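Local coordinates for SalCYP truncation (Salinispora tropica, PDB 7ABB), which is a cytochrome P450 family heme protein that carries a bound heme c, at residues H156-S167 and F177-L186. Sequence-based numbering, arbitrary orientation.
Sequences HLLAINVAMIRS and FNAETAFPAL
The ring of Phe-177 lies on helix 156-165 and meets three side chains, His-156, Ala-159 and Ile-160. Its CG stands beside the backbone N (chi1 -57°), which carries the ring along the helix surface toward His-156. There the two rings form an offset edge-to-face pair, the edge of Phe-177 toward the imidazole face and the planes at 82°; Phe-177 CZ comes obliquely to within 3.4 Å of His-156 NE2. Ala-159 CB fills a place at the same phenyl ring's edge, while Ile-160 CG1 sits over one face, 4.2 Å from the ring centroid, in a CH-pi contact. A flat aromatic suits this place because face and rim can both be used.

Ile-160 is branched and so serves two directions. CG1 continues into CD1, which packs 3.7 Å from Ala-185 CB, and CG2 rests near the carbonyl oxygen of Ala-182 and CB of Leu-186. One turn on, small residues bring the backbones together: Ala-163 CB lies 3.8 Å from Ala-182 CB and also touches Phe-177 CB. The long, unbranched Met-164 runs extended past CG, passing Ala-182 CB; its CE ends 3.4 Å from Phe-183 CA and also lies at the edge of the Phe-183 ring, with Leu-186 CD2 close by.

No hydrogen bond joins the segments. Asn-178 OD1 accepts from the backbone N of Glu-180 and of Thr-181, an Asx turn and Asx motif just before helix 182-199. Ser-167 OG and N both hydrogen-bond to Met-164 O from the same face of its plane. Beyond, Leu-186 and Phe-183 touch Thr-230 of helix 222-235.

The axes of helix 156-165 and helix 182-186 approach to 9.2 Å, roughly antiparallel at 147°, a largely apolar helix-helix contact in the mainly alpha-helical P450 fold, with the Leu-186 side chain about 13 Å from heme c.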
ATOM      1  N   HIS A 156      18.343 -10.864   3.250  1.00 28.42           N
ATOM      2  CA  HIS A 156      17.671 -11.525   4.361  1.00 31.15           C
ATOM      3  C   HIS A 156      16.217 -11.079   4.455  1.00 27.41           C
ATOM      4  O   HIS A 156      15.301 -11.902   4.545  1.00 28.34           O
ATOM      5  CB  HIS A 156      18.415 -11.222   5.662  1.00 30.08           C
ATOM      6  CG  HIS A 156      17.878 -11.946   6.856  1.00 32.98           C
ATOM      7  ND1 HIS A 156      17.164 -11.313   7.854  1.00 37.73           N
ATOM      8  CD2 HIS A 156      17.970 -13.245   7.226  1.00 37.92           C
ATOM      9  CE1 HIS A 156      16.839 -12.195   8.784  1.00 33.73           C
ATOM     10  NE2 HIS A 156      17.309 -13.374   8.424  1.00 47.03           N
ATOM     11  N   LEU A 157      15.989  -9.767   4.413  1.00 26.25           N
ATOM     12  CA  LEU A 157      14.638  -9.250   4.547  1.00 26.28           C
ATOM     13  C   LEU A 157      13.801  -9.590   3.324  1.00 27.33           C
ATOM     14  O   LEU A 157      12.597  -9.840   3.451  1.00 23.92           O
ATOM     15  CB  LEU A 157      14.671  -7.738   4.771  1.00 22.72           C
ATOM     16  CG  LEU A 157      15.286  -7.262   6.095  1.00 24.49           C
ATOM     17  CD1 LEU A 157      15.137  -5.763   6.170  1.00 24.31           C
ATOM     18  CD2 LEU A 157      14.644  -7.954   7.277  1.00 27.36           C
ATOM     19  N   LEU A 158      14.411  -9.616   2.136  1.00 24.84           N
ATOM     20  CA  LEU A 158      13.654 -10.009   0.954  1.00 22.94           C
ATOM     21  C   LEU A 158      13.145 -11.438   1.094  1.00 24.95           C
ATOM     22  O   LEU A 158      12.008 -11.742   0.716  1.00 25.93           O
ATOM     23  CB  LEU A 158      14.529  -9.868  -0.291  1.00 24.80           C
ATOM     24  CG  LEU A 158      13.840 -10.047  -1.636  1.00 29.14           C
ATOM     25  CD1 LEU A 158      12.879  -8.933  -1.900  1.00 24.22           C
ATOM     26  CD2 LEU A 158      14.876 -10.071  -2.733  1.00 31.81           C
ATOM     27  N   ALA A 159      13.976 -12.325   1.653  1.00 26.27           N
ATOM     28  CA  ALA A 159      13.577 -13.712   1.865  1.00 30.28           C
ATOM     29  C   ALA A 159      12.407 -13.812   2.836  1.00 35.84           C
ATOM     30  O   ALA A 159      11.500 -14.631   2.647  1.00 30.28           O
ATOM     31  CB  ALA A 159      14.771 -14.519   2.378  1.00 39.91           C
ATOM     32  N   ILE A 160      12.415 -13.001   3.894  1.00 30.85           N
ATOM     33  CA  ILE A 160      11.283 -12.978   4.817  1.00 29.36           C
ATOM     34  C   ILE A 160      10.020 -12.539   4.087  1.00 29.05           C
ATOM     35  O   ILE A 160       8.962 -13.172   4.191  1.00 29.76           O
ATOM     36  CB  ILE A 160      11.589 -12.062   6.015  1.00 26.76           C
ATOM     37  CG1 ILE A 160      12.738 -12.654   6.839  1.00 28.19           C
ATOM     38  CG2 ILE A 160      10.338 -11.874   6.873  1.00 33.35           C
ATOM     39  CD1 ILE A 160      13.168 -11.797   8.027  1.00 32.47           C
ATOM     40  N   ASN A 161      10.118 -11.443   3.336  1.00 27.47           N
ATOM     41  CA  ASN A 161       8.955 -10.899   2.646  1.00 26.20           C
ATOM     42  C   ASN A 161       8.367 -11.916   1.671  1.00 27.03           C
ATOM     43  O   ASN A 161       7.149 -12.109   1.617  1.00 27.06           O
ATOM     44  CB  ASN A 161       9.353  -9.619   1.920  1.00 24.78           C
ATOM     45  CG  ASN A 161       8.229  -9.049   1.094  1.00 44.46           C
ATOM     46  OD1 ASN A 161       7.921  -9.561   0.020  1.00 56.60           O
ATOM     47  ND2 ASN A 161       7.620  -7.983   1.576  1.00 51.27           N
ATOM     48  N   VAL A 162       9.224 -12.582   0.897  1.00 29.38           N
ATOM     49  CA  VAL A 162       8.752 -13.559  -0.087  1.00 27.21           C
ATOM     50  C   VAL A 162       8.077 -14.740   0.601  1.00 29.78           C
ATOM     51  O   VAL A 162       7.040 -15.233   0.143  1.00 34.80           O
ATOM     52  CB  VAL A 162       9.928 -14.011  -0.975  1.00 35.51           C
ATOM     53  CG1 VAL A 162       9.549 -15.239  -1.806  1.00 46.29           C
ATOM     54  CG2 VAL A 162      10.369 -12.861  -1.873  1.00 35.69           C
ATOM     55  N   ALA A 163       8.664 -15.235   1.692  1.00 34.35           N
ATOM     56  CA  ALA A 163       8.045 -16.337   2.421  1.00 37.65           C
ATOM     57  C   ALA A 163       6.662 -15.954   2.932  1.00 33.32           C
ATOM     58  O   ALA A 163       5.748 -16.784   2.966  1.00 38.78           O
ATOM     59  CB  ALA A 163       8.942 -16.767   3.581  1.00 36.05           C
ATOM     60  N   MET A 164       6.487 -14.691   3.327  1.00 33.20           N
ATOM     61  CA  MET A 164       5.187 -14.248   3.810  1.00 39.98           C
ATOM     62  C   MET A 164       4.171 -14.204   2.678  1.00 38.71           C
ATOM     63  O   MET A 164       3.024 -14.623   2.853  1.00 36.61           O
ATOM     64  CB  MET A 164       5.317 -12.882   4.476  1.00 40.90           C
ATOM     65  CG  MET A 164       6.093 -12.937   5.778  1.00 39.89           C
ATOM     66  SD  MET A 164       6.059 -11.385   6.697  1.00 38.80           S
ATOM     67  CE  MET A 164       6.750 -11.915   8.246  1.00 47.78           C
ATOM     68  N   ILE A 165       4.568 -13.702   1.509  1.00 30.89           N
ATOM     69  CA  ILE A 165       3.664 -13.707   0.361  1.00 29.55           C
ATOM     70  C   ILE A 165       3.263 -15.137   0.016  1.00 38.41           C
ATOM     71  O   ILE A 165       2.083 -15.434  -0.204  1.00 41.26           O
ATOM     72  CB  ILE A 165       4.309 -13.003  -0.843  1.00 29.11           C
ATOM     73  CG1 ILE A 165       4.481 -11.511  -0.567  1.00 28.16           C
ATOM     74  CG2 ILE A 165       3.440 -13.197  -2.101  1.00 34.68           C
ATOM     75  CD1 ILE A 165       5.393 -10.817  -1.550  1.00 28.23           C
ATOM     76  N   ARG A 166       4.242 -16.041  -0.040  1.00 41.61           N
ATOM     77  CA  ARG A 166       4.016 -17.422  -0.460  1.00 39.43           C
ATOM     78  C   ARG A 166       3.419 -18.298   0.633  1.00 56.31           C
ATOM     79  O   ARG A 166       3.340 -19.517   0.444  1.00 70.23           O
ATOM     80  CB  ARG A 166       5.324 -18.049  -0.945  1.00 41.82           C
ATOM     81  CG  ARG A 166       5.881 -17.420  -2.212  1.00 49.84           C
ATOM     82  CD  ARG A 166       6.842 -18.349  -2.934  1.00 59.66           C
ATOM     83  NE  ARG A 166       6.802 -18.141  -4.380  1.00 70.04           N
ATOM     84  CZ  ARG A 166       5.901 -18.687  -5.194  1.00 69.63           C
ATOM     85  NH1 ARG A 166       5.949 -18.442  -6.499  1.00 74.97           N
ATOM     86  NH2 ARG A 166       4.951 -19.479  -4.710  1.00 69.02           N
ATOM     87  N   SER A 167       3.008 -17.723   1.757  1.00 52.49           N
ATOM     88  CA  SER A 167       2.387 -18.493   2.829  1.00 57.54           C
ATOM     89  C   SER A 167       1.306 -19.424   2.286  1.00 66.26           C
ATOM     90  O   SER A 167       1.514 -20.632   2.171  1.00 76.08           O
ATOM     91  CB  SER A 167       1.788 -17.556   3.874  1.00 56.37           C
ATOM     92  OG  SER A 167       2.807 -16.861   4.566  1.00 65.42           O
ATOM     93  N   PHE A 177      13.013 -19.259   4.286  1.00 60.04           N
ATOM     94  CA  PHE A 177      11.956 -19.208   5.290  1.00 58.22           C
ATOM     95  C   PHE A 177      10.654 -19.757   4.713  1.00 62.16           C
ATOM     96  O   PHE A 177      10.554 -20.004   3.510  1.00 58.70           O
ATOM     97  CB  PHE A 177      11.754 -17.772   5.787  1.00 58.15           C
ATOM     98  CG  PHE A 177      12.999 -17.145   6.347  1.00 53.76           C
ATOM     99  CD1 PHE A 177      13.414 -17.430   7.638  1.00 54.37           C
ATOM    100  CD2 PHE A 177      13.756 -16.271   5.581  1.00 48.72           C
ATOM    101  CE1 PHE A 177      14.568 -16.857   8.159  1.00 54.64           C
ATOM    102  CE2 PHE A 177      14.911 -15.693   6.097  1.00 48.10           C
ATOM    103  CZ  PHE A 177      15.314 -15.989   7.390  1.00 42.72           C
ATOM    104  N   ASN A 178       9.660 -19.946   5.578  1.00 55.88           N
ATOM    105  CA  ASN A 178       8.362 -20.470   5.166  1.00 57.20           C
ATOM    106  C   ASN A 178       7.292 -19.871   6.075  1.00 59.76           C
ATOM    107  O   ASN A 178       7.570 -18.986   6.891  1.00 60.54           O
ATOM    108  CB  ASN A 178       8.367 -22.005   5.191  1.00 62.64           C
ATOM    109  CG  ASN A 178       8.612 -22.571   6.580  1.00 65.92           C
ATOM    110  OD1 ASN A 178       8.458 -21.879   7.588  1.00 63.78           O
ATOM    111  ND2 ASN A 178       8.991 -23.843   6.637  1.00 64.56           N
ATOM    112  N   ALA A 179       6.059 -20.369   5.936  1.00 58.99           N
ATOM    113  CA  ALA A 179       4.933 -19.809   6.680  1.00 60.39           C
ATOM    114  C   ALA A 179       5.174 -19.826   8.183  1.00 59.27           C
ATOM    115  O   ALA A 179       4.693 -18.939   8.898  1.00 68.40           O
ATOM    116  CB  ALA A 179       3.653 -20.579   6.350  1.00 61.62           C
ATOM    117  N   GLU A 180       5.911 -20.821   8.682  1.00 62.22           N
ATOM    118  CA  GLU A 180       6.085 -20.967  10.122  1.00 55.36           C
ATOM    119  C   GLU A 180       7.162 -20.032  10.667  1.00 57.80           C
ATOM    120  O   GLU A 180       6.980 -19.435  11.733  1.00 68.70           O
ATOM    121  CB  GLU A 180       6.427 -22.421  10.463  1.00 63.55           C
ATOM    122  CG  GLU A 180       5.224 -23.289  10.857  1.00 74.69           C
ATOM    123  CD  GLU A 180       4.510 -23.916   9.664  1.00 83.64           C
ATOM    124  OE1 GLU A 180       5.193 -24.530   8.814  1.00 86.51           O
ATOM    125  OE2 GLU A 180       3.267 -23.799   9.580  1.00 84.65           O
ATOM    126  N   THR A 181       8.280 -19.884   9.955  1.00 58.96           N
ATOM    127  CA  THR A 181       9.440 -19.169  10.474  1.00 60.11           C
ATOM    128  C   THR A 181       9.610 -17.761   9.913  1.00 60.80           C
ATOM    129  O   THR A 181      10.511 -17.045  10.363  1.00 60.94           O
ATOM    130  CB  THR A 181      10.726 -19.953  10.184  1.00 63.93           C
ATOM    131  OG1 THR A 181      11.831 -19.319  10.839  1.00 77.45           O
ATOM    132  CG2 THR A 181      10.997 -20.007   8.681  1.00 52.39           C
ATOM    133  N   ALA A 182       8.794 -17.351   8.940  1.00 47.82           N
ATOM    134  CA  ALA A 182       8.946 -16.022   8.357  1.00 43.67           C
ATOM    135  C   ALA A 182       8.732 -14.930   9.405  1.00 39.09           C
ATOM    136  O   ALA A 182       9.630 -14.126   9.675  1.00 39.45           O
ATOM    137  CB  ALA A 182       7.976 -15.856   7.188  1.00 42.09           C
ATOM    138  N   PHE A 183       7.541 -14.878  10.006  1.00 41.56           N
ATOM    139  CA  PHE A 183       7.273 -13.825  10.982  1.00 44.61           C
ATOM    140  C   PHE A 183       8.210 -13.886  12.184  1.00 38.49           C
ATOM    141  O   PHE A 183       8.715 -12.825  12.588  1.00 37.32           O
ATOM    142  CB  PHE A 183       5.804 -13.868  11.426  1.00 43.18           C
ATOM    143  CG  PHE A 183       5.399 -12.698  12.280  1.00 46.16           C
ATOM    144  CD1 PHE A 183       5.335 -11.423  11.743  1.00 47.28           C
ATOM    145  CD2 PHE A 183       5.093 -12.870  13.617  1.00 50.50           C
ATOM    146  CE1 PHE A 183       4.976 -10.344  12.529  1.00 39.01           C
ATOM    147  CE2 PHE A 183       4.729 -11.794  14.404  1.00 56.13           C
ATOM    148  CZ  PHE A 183       4.670 -10.532  13.863  1.00 44.15           C
ATOM    149  N   PRO A 184       8.486 -15.045  12.791  1.00 40.62           N
ATOM    150  CA  PRO A 184       9.513 -15.083  13.850  1.00 37.08           C
ATOM    151  C   PRO A 184      10.846 -14.494  13.425  1.00 39.71           C
ATOM    152  O   PRO A 184      11.512 -13.829  14.229  1.00 38.68           O
ATOM    153  CB  PRO A 184       9.626 -16.580  14.162  1.00 42.60           C
ATOM    154  CG  PRO A 184       8.301 -17.137  13.809  1.00 47.00           C
ATOM    155  CD  PRO A 184       7.795 -16.337  12.646  1.00 46.13           C
ATOM    156  N   ALA A 185      11.259 -14.727  12.176  1.00 40.17           N
ATOM    157  CA  ALA A 185      12.508 -14.149  11.694  1.00 39.23           C
ATOM    158  C   ALA A 185      12.421 -12.630  11.664  1.00 35.85           C
ATOM    159  O   ALA A 185      13.379 -11.934  12.018  1.00 34.57           O
ATOM    160  CB  ALA A 185      12.838 -14.698  10.303  1.00 35.56           C
ATOM    161  N   LEU A 186      11.282 -12.097  11.232  1.00 33.55           N
ATOM    162  CA  LEU A 186      11.097 -10.653  11.261  1.00 30.59           C
ATOM    163  C   LEU A 186      11.166 -10.127  12.690  1.00 29.11           C
ATOM    164  O   LEU A 186      11.781  -9.087  12.947  1.00 33.10           O
ATOM    165  CB  LEU A 186       9.759 -10.284  10.623  1.00 32.75           C
ATOM    166  CG  LEU A 186       9.401  -8.802  10.662  1.00 32.41           C
ATOM    167  CD1 LEU A 186      10.434  -7.986   9.922  1.00 34.15           C
ATOM    168  CD2 LEU A 186       8.017  -8.575  10.065  1.00 37.43           C
TER